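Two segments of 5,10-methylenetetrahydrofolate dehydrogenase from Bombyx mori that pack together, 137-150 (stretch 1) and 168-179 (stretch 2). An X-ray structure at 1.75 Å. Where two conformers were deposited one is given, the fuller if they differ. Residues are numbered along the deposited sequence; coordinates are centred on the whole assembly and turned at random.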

# COMPACT_ATOMS: atom_id res chain seq x y z
N ILE B 137 4.32 11.81 -4.60
CA ILE B 137 3.12 12.62 -4.79
C ILE B 137 1.95 11.82 -4.25
O ILE B 137 1.66 10.72 -4.74
N VAL B 138 1.27 12.36 -3.25
CA VAL B 138 0.21 11.65 -2.53
C VAL B 138 -1.15 12.06 -3.08
O VAL B 138 -1.35 13.24 -3.40
N PRO B 139 -2.11 11.13 -3.20
CA PRO B 139 -3.44 11.51 -3.70
C PRO B 139 -4.06 12.60 -2.85
O PRO B 139 -3.91 12.63 -1.63
N ALA B 140 -4.76 13.53 -3.51
CA ALA B 140 -5.08 14.81 -2.89
C ALA B 140 -6.15 14.69 -1.80
O ALA B 140 -6.05 15.35 -0.76
N THR B 141 -7.18 13.88 -2.03
CA THR B 141 -8.21 13.74 -1.00
C THR B 141 -7.64 13.08 0.25
O THR B 141 -7.95 13.49 1.38
N ALA B 142 -6.81 12.05 0.08
CA ALA B 142 -6.16 11.45 1.23
C ALA B 142 -5.27 12.46 1.94
O ALA B 142 -5.27 12.56 3.17
N LEU B 143 -4.52 13.24 1.18
CA LEU B 143 -3.68 14.25 1.80
C LEU B 143 -4.52 15.29 2.52
O LEU B 143 -4.11 15.81 3.57
N ALA B 144 -5.69 15.61 1.97
CA ALA B 144 -6.59 16.57 2.62
C ALA B 144 -7.05 16.08 3.98
O ALA B 144 -7.05 16.83 4.97
N VAL B 145 -7.47 14.81 4.06
CA VAL B 145 -7.86 14.24 5.35
C VAL B 145 -6.72 14.32 6.35
O VAL B 145 -6.90 14.76 7.49
N VAL B 146 -5.52 13.89 5.93
CA VAL B 146 -4.37 13.93 6.82
C VAL B 146 -4.09 15.36 7.27
O VAL B 146 -3.76 15.61 8.43
N GLU B 147 -4.24 16.32 6.36
CA GLU B 147 -3.99 17.72 6.70
C GLU B 147 -5.04 18.26 7.67
O GLU B 147 -4.73 19.07 8.55
N MET B 148 -6.30 17.83 7.54
CA MET B 148 -7.32 18.25 8.50
C MET B 148 -6.97 17.75 9.90
O MET B 148 -7.13 18.49 10.88
N LEU B 149 -6.47 16.52 10.01
CA LEU B 149 -6.09 15.99 11.31
C LEU B 149 -4.92 16.76 11.91
O LEU B 149 -4.93 17.09 13.10
N LYS B 150 -3.90 17.04 11.09
CA LYS B 150 -2.73 17.75 11.60
C LYS B 150 -3.07 19.18 11.96
O LYS B 150 -2.61 19.69 12.99
N LYS B 168 -8.94 2.32 -3.91
CA LYS B 168 -7.51 2.52 -4.17
C LYS B 168 -7.17 3.99 -4.32
O LYS B 168 -6.02 4.39 -4.06
N ASN B 169 -8.14 4.80 -4.71
CA ASN B 169 -7.87 6.22 -4.89
C ASN B 169 -8.01 7.03 -3.61
O ASN B 169 -7.40 8.10 -3.50
N VAL B 170 -8.79 6.56 -2.63
CA VAL B 170 -9.10 7.37 -1.45
C VAL B 170 -8.92 6.59 -0.16
O VAL B 170 -8.09 6.96 0.67
N GLY B 171 -9.68 5.51 0.04
CA GLY B 171 -9.63 4.83 1.33
C GLY B 171 -8.27 4.21 1.62
O GLY B 171 -7.75 4.31 2.74
N MET B 172 -7.67 3.57 0.62
CA MET B 172 -6.38 2.92 0.85
C MET B 172 -5.29 3.95 1.15
O MET B 172 -4.54 3.77 2.12
N PRO B 173 -5.14 5.02 0.36
CA PRO B 173 -4.10 5.99 0.72
C PRO B 173 -4.35 6.65 2.07
O PRO B 173 -3.38 6.96 2.76
N ILE B 174 -5.60 6.85 2.47
CA ILE B 174 -5.84 7.41 3.81
C ILE B 174 -5.32 6.46 4.88
O ILE B 174 -4.59 6.86 5.80
N ALA B 175 -5.70 5.18 4.79
CA ALA B 175 -5.23 4.22 5.79
C ALA B 175 -3.72 4.12 5.79
O ALA B 175 -3.10 4.03 6.86
N MET B 176 -3.09 4.15 4.60
CA MET B 176 -1.64 4.01 4.52
C MET B 176 -0.94 5.14 5.25
O MET B 176 0.03 4.91 5.98
N MET B 177 -1.41 6.36 5.07
CA MET B 177 -0.81 7.53 5.71
C MET B 177 -1.06 7.53 7.21
O MET B 177 -0.20 7.93 7.99
N LEU B 178 -2.26 7.12 7.60
CA LEU B 178 -2.61 7.15 9.01
C LEU B 178 -1.70 6.25 9.83
O LEU B 178 -1.47 6.51 11.03
N HIS B 179 -1.19 5.17 9.24
CA HIS B 179 -0.26 4.29 9.94
C HIS B 179 1.18 4.49 9.45
O HIS B 179 2.02 3.63 9.66

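No hydrogen bond passes directly between the two stretches; the polar link is a single water, water 1, which accepts from Ala142 N (3.0 Å to the water O) and donates to Asn169 O (2.7 Å to the water O). It thereby joins an amide of the first turn of helix 140-150, which has no backbone partner within the helix, to a carbonyl just ahead of helix 171-178. The side-chain to side-chain contacts are all between apolar atoms. The two helices run in the same general sense, their axes 40° apart and 8.4 Å from each other at closest approach, and together the stretches bury 508 Å². Such a short separation is matched by a small residue at the centre: Ala142 points toward stretch 2, and its CA lies 4.8 Å from the CA of Ile174. Ala142 CB reaches Pro173 CB and Ile174 CG1, both at 3.6 Å, and lies 4.2 Å from Val170 O. That carbonyl is also the acceptor for Ile174 N (3.1 Å from Val170 O) in the first turn of its helix.

Ile174 (chi1 m, chi2 t) leaves its backbone sideways, but its end comes nearer: CG1 lies against Ala142 while CD1 extends to Val145 CG2 at 3.8 Å. Val145 is t and points toward stretch 2. At the N-terminal end, Pro139, the N-cap residue, sets its ring against that of Pro173, CG to CG 4.0 Å, and its CB lies 3.8 Å from Asn169 O, the same carbonyl that accepts from water 1. Nearby, Thr141 (m) offers its methyl, CG2, to CG1 of Val170 (t) at 4.1 Å, while its OG1 is hydrogen-bonded elsewhere in the structure.

Met177 has the largest area covered by the other stretch, 75 Å². It points toward stretch 1 with chi1 at -42° (m), chi2 off-well at -132° and chi3 p, in the one of two deposited conformers given here. This path carries SD to 3.4 Å from CG1 of Val138 (t), so the side chain reaches back to the loop before helix 140-150. Its CB meanwhile packs on Val146 CG2 at 3.7 Å. Val146, also t, uses the same methyl to meet Leu178, CG2 to CD1 4.1 Å. Leu178 starts sideways with chi1 off-well at -100° and chi2 p, and its CD1 also approaches CD1 of Leu149 (chi1 m, chi2 t) at 4.3 Å, a looser contact toward the C-terminal end.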

# COMPACT_ATOMS: atom_id res chain seq x y z
CB ILE B 137 2.91 12.99 -6.27
CG1 ILE B 137 4.13 13.76 -6.78
CG2 ILE B 137 1.60 13.79 -6.40
CD1 ILE B 137 3.99 14.29 -8.20
CB VAL B 138 0.32 11.93 -1.03
CG1 VAL B 138 -0.78 11.25 -0.27
CG2 VAL B 138 1.70 11.52 -0.50
CB PRO B 139 -4.23 10.20 -3.63
CG PRO B 139 -3.16 9.14 -3.77
CD PRO B 139 -1.97 9.67 -3.04
CB ALA B 140 -5.53 15.80 -3.97
CB THR B 141 -9.40 12.95 -1.55
OG1 THR B 141 -9.98 13.65 -2.65
CG2 THR B 141 -10.47 12.77 -0.48
CB ALA B 142 -5.36 10.21 0.80
CB LEU B 143 -2.79 14.89 0.72
CG LEU B 143 -1.59 15.75 1.12
CD1 LEU B 143 -0.65 14.98 2.06
CD2 LEU B 143 -0.86 16.17 -0.16
CB ALA B 144 -7.79 16.86 1.71
CB VAL B 145 -8.32 12.78 5.16
CG1 VAL B 145 -8.47 12.10 6.52
CG2 VAL B 145 -9.61 12.78 4.42
CB VAL B 146 -3.15 13.29 6.12
CG1 VAL B 146 -1.85 13.74 6.78
CG2 VAL B 146 -3.27 11.79 6.14
CB GLU B 147 -3.94 18.56 5.43
CG GLU B 147 -3.30 19.94 5.59
CD GLU B 147 -1.83 19.90 6.02
OE1 GLU B 147 -1.11 18.93 5.68
OE2 GLU B 147 -1.39 20.86 6.68
CB MET B 148 -8.70 17.75 8.05
CG MET B 148 -9.14 18.33 6.70
SD MET B 148 -10.76 17.78 6.09
CE MET B 148 -11.72 17.63 7.60
CB LEU B 149 -5.73 14.51 11.20
CG LEU B 149 -6.91 13.59 10.86
CD1 LEU B 149 -6.40 12.25 10.37
CD2 LEU B 149 -7.83 13.45 12.06
CB LYS B 150 -1.60 17.71 10.57
CG LYS B 150 -1.14 16.31 10.24
CD LYS B 150 0.01 16.30 9.25
CE LYS B 150 1.36 16.33 9.95
NZ LYS B 150 1.60 17.60 10.71
CB LYS B 168 -7.10 1.75 -5.43
CG LYS B 168 -7.28 0.27 -5.31
CD LYS B 168 -6.55 -0.27 -4.09
CE LYS B 168 -6.74 -1.77 -3.95
NZ LYS B 168 -5.88 -2.30 -2.84
CB ASN B 169 -8.81 6.83 -5.93
CG ASN B 169 -8.39 6.53 -7.35
OD1 ASN B 169 -7.46 5.76 -7.61
ND2 ASN B 169 -9.10 7.13 -8.30
CB VAL B 170 -10.52 7.95 -1.53
CG1 VAL B 170 -10.86 8.71 -0.24
CG2 VAL B 170 -10.68 8.88 -2.73
CB MET B 172 -6.03 2.01 -0.34
CG MET B 172 -4.75 1.22 -0.18
SD MET B 172 -3.28 2.16 -0.72
CE MET B 172 -3.58 2.29 -2.50
CB PRO B 173 -4.17 7.01 -0.44
CG PRO B 173 -4.81 6.27 -1.57
CD PRO B 173 -5.78 5.31 -0.93
CB ILE B 174 -7.34 7.70 4.00
CG1 ILE B 174 -7.76 8.90 3.16
CG2 ILE B 174 -7.64 7.92 5.51
CD1 ILE B 174 -9.23 9.23 3.21
CB ALA B 175 -5.84 2.84 5.53
CB MET B 176 -1.20 3.95 3.05
CG MET B 176 0.27 3.59 2.83
SD MET B 176 0.75 1.91 3.32
CE MET B 176 -0.32 0.86 2.35
CB MET B 177 -1.38 8.82 5.14
CG MET B 177 -1.56 8.84 3.67
SD MET B 177 -0.90 10.35 3.03
CE MET B 177 0.78 9.98 3.47
CB LEU B 178 -4.07 6.73 9.17
CG LEU B 178 -5.13 7.81 9.36
CD1 LEU B 178 -5.17 8.78 8.21
CD2 LEU B 178 -6.46 7.11 9.54
CB HIS B 179 -0.72 2.83 9.89
CG HIS B 179 -0.63 2.16 8.54
ND1 HIS B 179 0.56 1.75 7.98
CD2 HIS B 179 -1.61 1.74 7.69
CE1 HIS B 179 0.32 1.16 6.82
NE2 HIS B 179 -0.99 1.15 6.62
O HOH W 1 -7.22 10.65 -2.56